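Local coordinates for malonyl CoA-acyl carrier protein transacylase (Synechocystis sp. PCC 6803 substr. Kazusa, PDB 4RR5), which catalyses transfer of the malonyl group from malonyl-CoA to holo-acyl carrier protein, supplying malonyl-ACP for fatty acid biosynthesis, at residues Q135-V147 / I159-V173. Sequence-based numbering, arbitrary orientation.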
# COMPACT_ATOMS: atom_id res chain seq x y z
N GLN A 135 -9.81 -18.49 17.47
CA GLN A 135 -11.19 -18.06 17.26
C GLN A 135 -11.38 -17.33 15.94
O GLN A 135 -12.50 -17.24 15.44
CB GLN A 135 -11.65 -17.15 18.40
CG GLN A 135 -11.91 -17.88 19.68
CD GLN A 135 -12.10 -16.94 20.84
OE1 GLN A 135 -12.48 -15.79 20.65
NE2 GLN A 135 -11.83 -17.43 22.05
N LEU A 136 -10.30 -16.78 15.40
CA LEU A 136 -10.39 -16.13 14.10
C LEU A 136 -10.61 -17.18 13.01
O LEU A 136 -11.44 -16.98 12.12
CB LEU A 136 -9.14 -15.30 13.81
CG LEU A 136 -9.24 -14.53 12.49
CD1 LEU A 136 -10.48 -13.62 12.49
CD2 LEU A 136 -7.97 -13.74 12.19
N GLN A 137 -9.88 -18.29 13.10
CA GLN A 137 -9.97 -19.35 12.10
C GLN A 137 -11.32 -20.03 12.06
O GLN A 137 -11.83 -20.34 10.99
CB GLN A 137 -8.93 -20.42 12.34
CG GLN A 137 -7.72 -20.26 11.49
CD GLN A 137 -6.50 -20.38 12.34
OE1 GLN A 137 -6.57 -20.98 13.41
NE2 GLN A 137 -5.40 -19.79 11.91
N GLN A 138 -11.89 -20.29 13.23
CA GLN A 138 -13.20 -20.92 13.29
C GLN A 138 -14.24 -20.00 12.62
O GLN A 138 -15.09 -20.46 11.86
CB GLN A 138 -13.60 -21.24 14.74
CG GLN A 138 -13.72 -20.02 15.64
CD GLN A 138 -14.31 -20.32 17.01
OE1 GLN A 138 -14.61 -21.47 17.33
NE2 GLN A 138 -14.50 -19.27 17.81
N ALA A 139 -14.13 -18.69 12.88
CA ALA A 139 -15.08 -17.71 12.38
C ALA A 139 -14.88 -17.47 10.88
O ALA A 139 -15.75 -16.91 10.22
CB ALA A 139 -14.97 -16.42 13.15
N LEU A 140 -13.74 -17.90 10.36
CA LEU A 140 -13.39 -17.68 8.97
C LEU A 140 -13.47 -18.96 8.14
O LEU A 140 -13.80 -18.91 6.96
CB LEU A 140 -11.98 -17.07 8.86
CG LEU A 140 -11.94 -15.54 8.97
CD1 LEU A 140 -10.53 -15.00 9.12
CD2 LEU A 140 -12.62 -14.93 7.76
N THR A 141 -13.17 -20.10 8.76
CA THR A 141 -13.34 -21.41 8.11
C THR A 141 -14.80 -21.62 7.69
O THR A 141 -15.71 -21.47 8.52
CB THR A 141 -12.89 -22.57 9.03
OG1 THR A 141 -11.48 -22.78 8.87
CG2 THR A 141 -13.62 -23.85 8.70
N ASP A 142 -14.99 -21.93 6.41
CA ASP A 142 -16.31 -22.09 5.79
C ASP A 142 -17.09 -20.77 5.70
O ASP A 142 -18.33 -20.79 5.58
CB ASP A 142 -17.17 -23.11 6.56
CG ASP A 142 -16.70 -24.54 6.36
OD1 ASP A 142 -15.57 -24.74 5.87
OD2 ASP A 142 -17.49 -25.45 6.70
N ASN A 143 -16.40 -19.64 5.75
CA ASN A 143 -17.10 -18.37 5.67
C ASN A 143 -17.03 -17.79 4.26
O ASN A 143 -16.01 -17.29 3.80
CB ASN A 143 -16.55 -17.37 6.68
CG ASN A 143 -17.66 -16.56 7.33
OD1 ASN A 143 -18.46 -15.92 6.65
ND2 ASN A 143 -17.73 -16.59 8.66
N THR A 144 -18.17 -17.88 3.58
CA THR A 144 -18.31 -17.47 2.19
C THR A 144 -18.41 -15.95 2.07
O THR A 144 -18.22 -15.40 0.99
CB THR A 144 -19.56 -18.11 1.54
OG1 THR A 144 -20.73 -17.81 2.32
CG2 THR A 144 -19.41 -19.63 1.44
N GLU A 145 -18.70 -15.28 3.17
CA GLU A 145 -18.96 -13.84 3.08
C GLU A 145 -17.84 -13.00 3.68
O GLU A 145 -17.83 -11.78 3.50
CB GLU A 145 -20.30 -13.47 3.75
CG GLU A 145 -21.53 -14.37 3.48
CD GLU A 145 -21.71 -14.80 2.02
OE1 GLU A 145 -21.70 -13.94 1.11
OE2 GLU A 145 -21.91 -16.02 1.80
N VAL A 146 -16.90 -13.64 4.39
CA VAL A 146 -15.77 -12.92 5.00
C VAL A 146 -14.41 -13.62 4.79
O VAL A 146 -14.28 -14.82 5.03
CB VAL A 146 -15.98 -12.70 6.51
CG1 VAL A 146 -14.79 -11.99 7.13
CG2 VAL A 146 -17.22 -11.89 6.75
N VAL A 147 -13.42 -12.86 4.34
CA VAL A 147 -12.08 -13.39 4.09
C VAL A 147 -11.00 -12.52 4.75
O VAL A 147 -11.27 -11.40 5.19
CB VAL A 147 -11.81 -13.50 2.57
CG1 VAL A 147 -11.40 -12.15 2.00
CG2 VAL A 147 -10.75 -14.57 2.28
N ILE A 159 -9.97 -8.08 8.01
CA ILE A 159 -10.89 -8.97 7.31
C ILE A 159 -11.74 -8.16 6.34
O ILE A 159 -11.87 -6.95 6.48
CB ILE A 159 -11.78 -9.76 8.27
CG1 ILE A 159 -12.55 -8.83 9.20
CG2 ILE A 159 -10.96 -10.74 9.08
CD1 ILE A 159 -13.46 -9.58 10.12
N SER A 160 -12.31 -8.84 5.35
CA SER A 160 -13.02 -8.16 4.27
C SER A 160 -14.25 -8.97 3.86
O SER A 160 -14.23 -10.19 3.90
CB SER A 160 -12.10 -7.96 3.06
OG SER A 160 -12.73 -7.25 2.01
N GLY A 161 -15.31 -8.28 3.46
CA GLY A 161 -16.48 -8.98 2.98
C GLY A 161 -17.79 -8.24 3.14
O GLY A 161 -17.82 -7.00 3.17
N THR A 162 -18.88 -9.00 3.24
CA THR A 162 -20.21 -8.42 3.37
C THR A 162 -20.31 -7.67 4.69
O THR A 162 -19.60 -8.00 5.66
CB THR A 162 -21.32 -9.51 3.30
OG1 THR A 162 -21.20 -10.41 4.41
CG2 THR A 162 -21.20 -10.29 2.00
N VAL A 163 -21.15 -6.64 4.73
CA VAL A 163 -21.36 -5.86 5.95
C VAL A 163 -21.81 -6.76 7.10
O VAL A 163 -21.20 -6.77 8.18
CB VAL A 163 -22.39 -4.74 5.77
CG1 VAL A 163 -22.69 -4.07 7.11
CG2 VAL A 163 -21.90 -3.71 4.75
N ALA A 164 -22.88 -7.51 6.84
CA ALA A 164 -23.42 -8.47 7.80
C ALA A 164 -22.34 -9.42 8.33
O ALA A 164 -22.18 -9.56 9.55
CB ALA A 164 -24.56 -9.25 7.18
N GLY A 165 -21.60 -10.05 7.42
CA GLY A 165 -20.57 -11.02 7.78
C GLY A 165 -19.41 -10.48 8.62
O GLY A 165 -18.91 -11.17 9.52
N VAL A 166 -18.95 -9.27 8.30
CA VAL A 166 -17.81 -8.69 8.99
C VAL A 166 -18.21 -8.25 10.39
O VAL A 166 -17.46 -8.43 11.35
CB VAL A 166 -17.20 -7.51 8.23
CG1 VAL A 166 -16.05 -6.91 9.02
CG2 VAL A 166 -16.72 -7.96 6.86
N GLU A 167 -19.41 -7.68 10.51
CA GLU A 167 -19.98 -7.35 11.81
C GLU A 167 -20.12 -8.59 12.72
O GLU A 167 -19.99 -8.49 13.95
CB GLU A 167 -21.34 -6.67 11.63
CG GLU A 167 -21.27 -5.30 10.97
CD GLU A 167 -20.79 -4.22 11.93
OE1 GLU A 167 -20.72 -3.04 11.51
OE2 GLU A 167 -20.49 -4.53 13.10
N ALA A 168 -20.36 -9.75 12.12
CA ALA A 168 -20.54 -11.00 12.85
C ALA A 168 -19.27 -11.41 13.58
O ALA A 168 -19.23 -11.46 14.81
CB ALA A 168 -20.99 -12.11 11.91
N ILE A 169 -18.24 -11.71 12.79
CA ILE A 169 -16.93 -12.08 13.31
C ILE A 169 -16.45 -11.07 14.36
O ILE A 169 -15.83 -11.46 15.36
CB ILE A 169 -15.90 -12.21 12.16
CG1 ILE A 169 -16.20 -13.46 11.33
CG2 ILE A 169 -14.47 -12.25 12.68
CD1 ILE A 169 -15.11 -13.82 10.36
N LEU A 170 -16.77 -9.79 14.15
CA LEU A 170 -16.47 -8.73 15.12
C LEU A 170 -16.99 -9.05 16.51
O LEU A 170 -16.28 -8.89 17.52
CB LEU A 170 -17.06 -7.39 14.67
CG LEU A 170 -16.31 -6.60 13.59
CD1 LEU A 170 -16.70 -5.12 13.56
CD2 LEU A 170 -14.81 -6.77 13.75
N ALA A 171 -18.23 -9.51 16.56
CA ALA A 171 -18.92 -9.78 17.82
C ALA A 171 -18.59 -11.15 18.42
O ALA A 171 -18.79 -11.36 19.61
CB ALA A 171 -20.42 -9.63 17.62
N ASN A 172 -18.06 -12.06 17.61
CA ASN A 172 -17.78 -13.41 18.08
C ASN A 172 -16.35 -13.89 17.75
O ASN A 172 -16.11 -15.03 17.33
CB ASN A 172 -18.82 -14.38 17.53
CG ASN A 172 -18.93 -15.66 18.35
OD1 ASN A 172 -17.92 -16.30 18.69
ND2 ASN A 172 -20.15 -16.02 18.71
N VAL A 173 -15.39 -12.98 17.91
CA VAL A 173 -13.96 -13.32 17.97
C VAL A 173 -13.34 -12.49 19.09
O VAL A 173 -13.46 -11.26 19.09
CB VAL A 173 -13.22 -13.08 16.64
CG1 VAL A 173 -11.72 -13.07 16.86
CG2 VAL A 173 -13.58 -14.14 15.63
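I169 and V146 meet tip to tip, CD1 of I169 lying 3.7 Å from CG1 of V146. The CG1 branch of I169 stands anti to its carbonyl carbon (chi1 -72°), which carries CD1 on to A139 and L140. The L140 side chain crosses it at about a right angle, CD2 to I169 CD1 3.8 Å. V173 continues the apolar seam, its CG2 3.6 Å from A139 CB. The A139 carbonyl beside this seam accepts a bond from N143 ND2; A139 O sits 23° out of the N143 amide plane. V147 and S160 form an antiparallel hydrogen-bonded pair. T162 N then donates to E145 O at 3.0 Å. T162 is also the N-cap of helix 163-171: OG1, between its backbone N and carbonyl carbon (chi1 65°), accepts from G165 N at 3.1 Å and packs on E145 CB. With an alanine here, G165 N would probably lose its capping bond and a gap would open beside E145 CB. G165 lets V146 CG2 lie close to the helix backbone. S160 OG bonds to F187 O, near H188, the probable active-site histidine. Chemically, apolar side chains join the two helices of the ferredoxin-like small subdomain, while backbone bonds set the hairpin register.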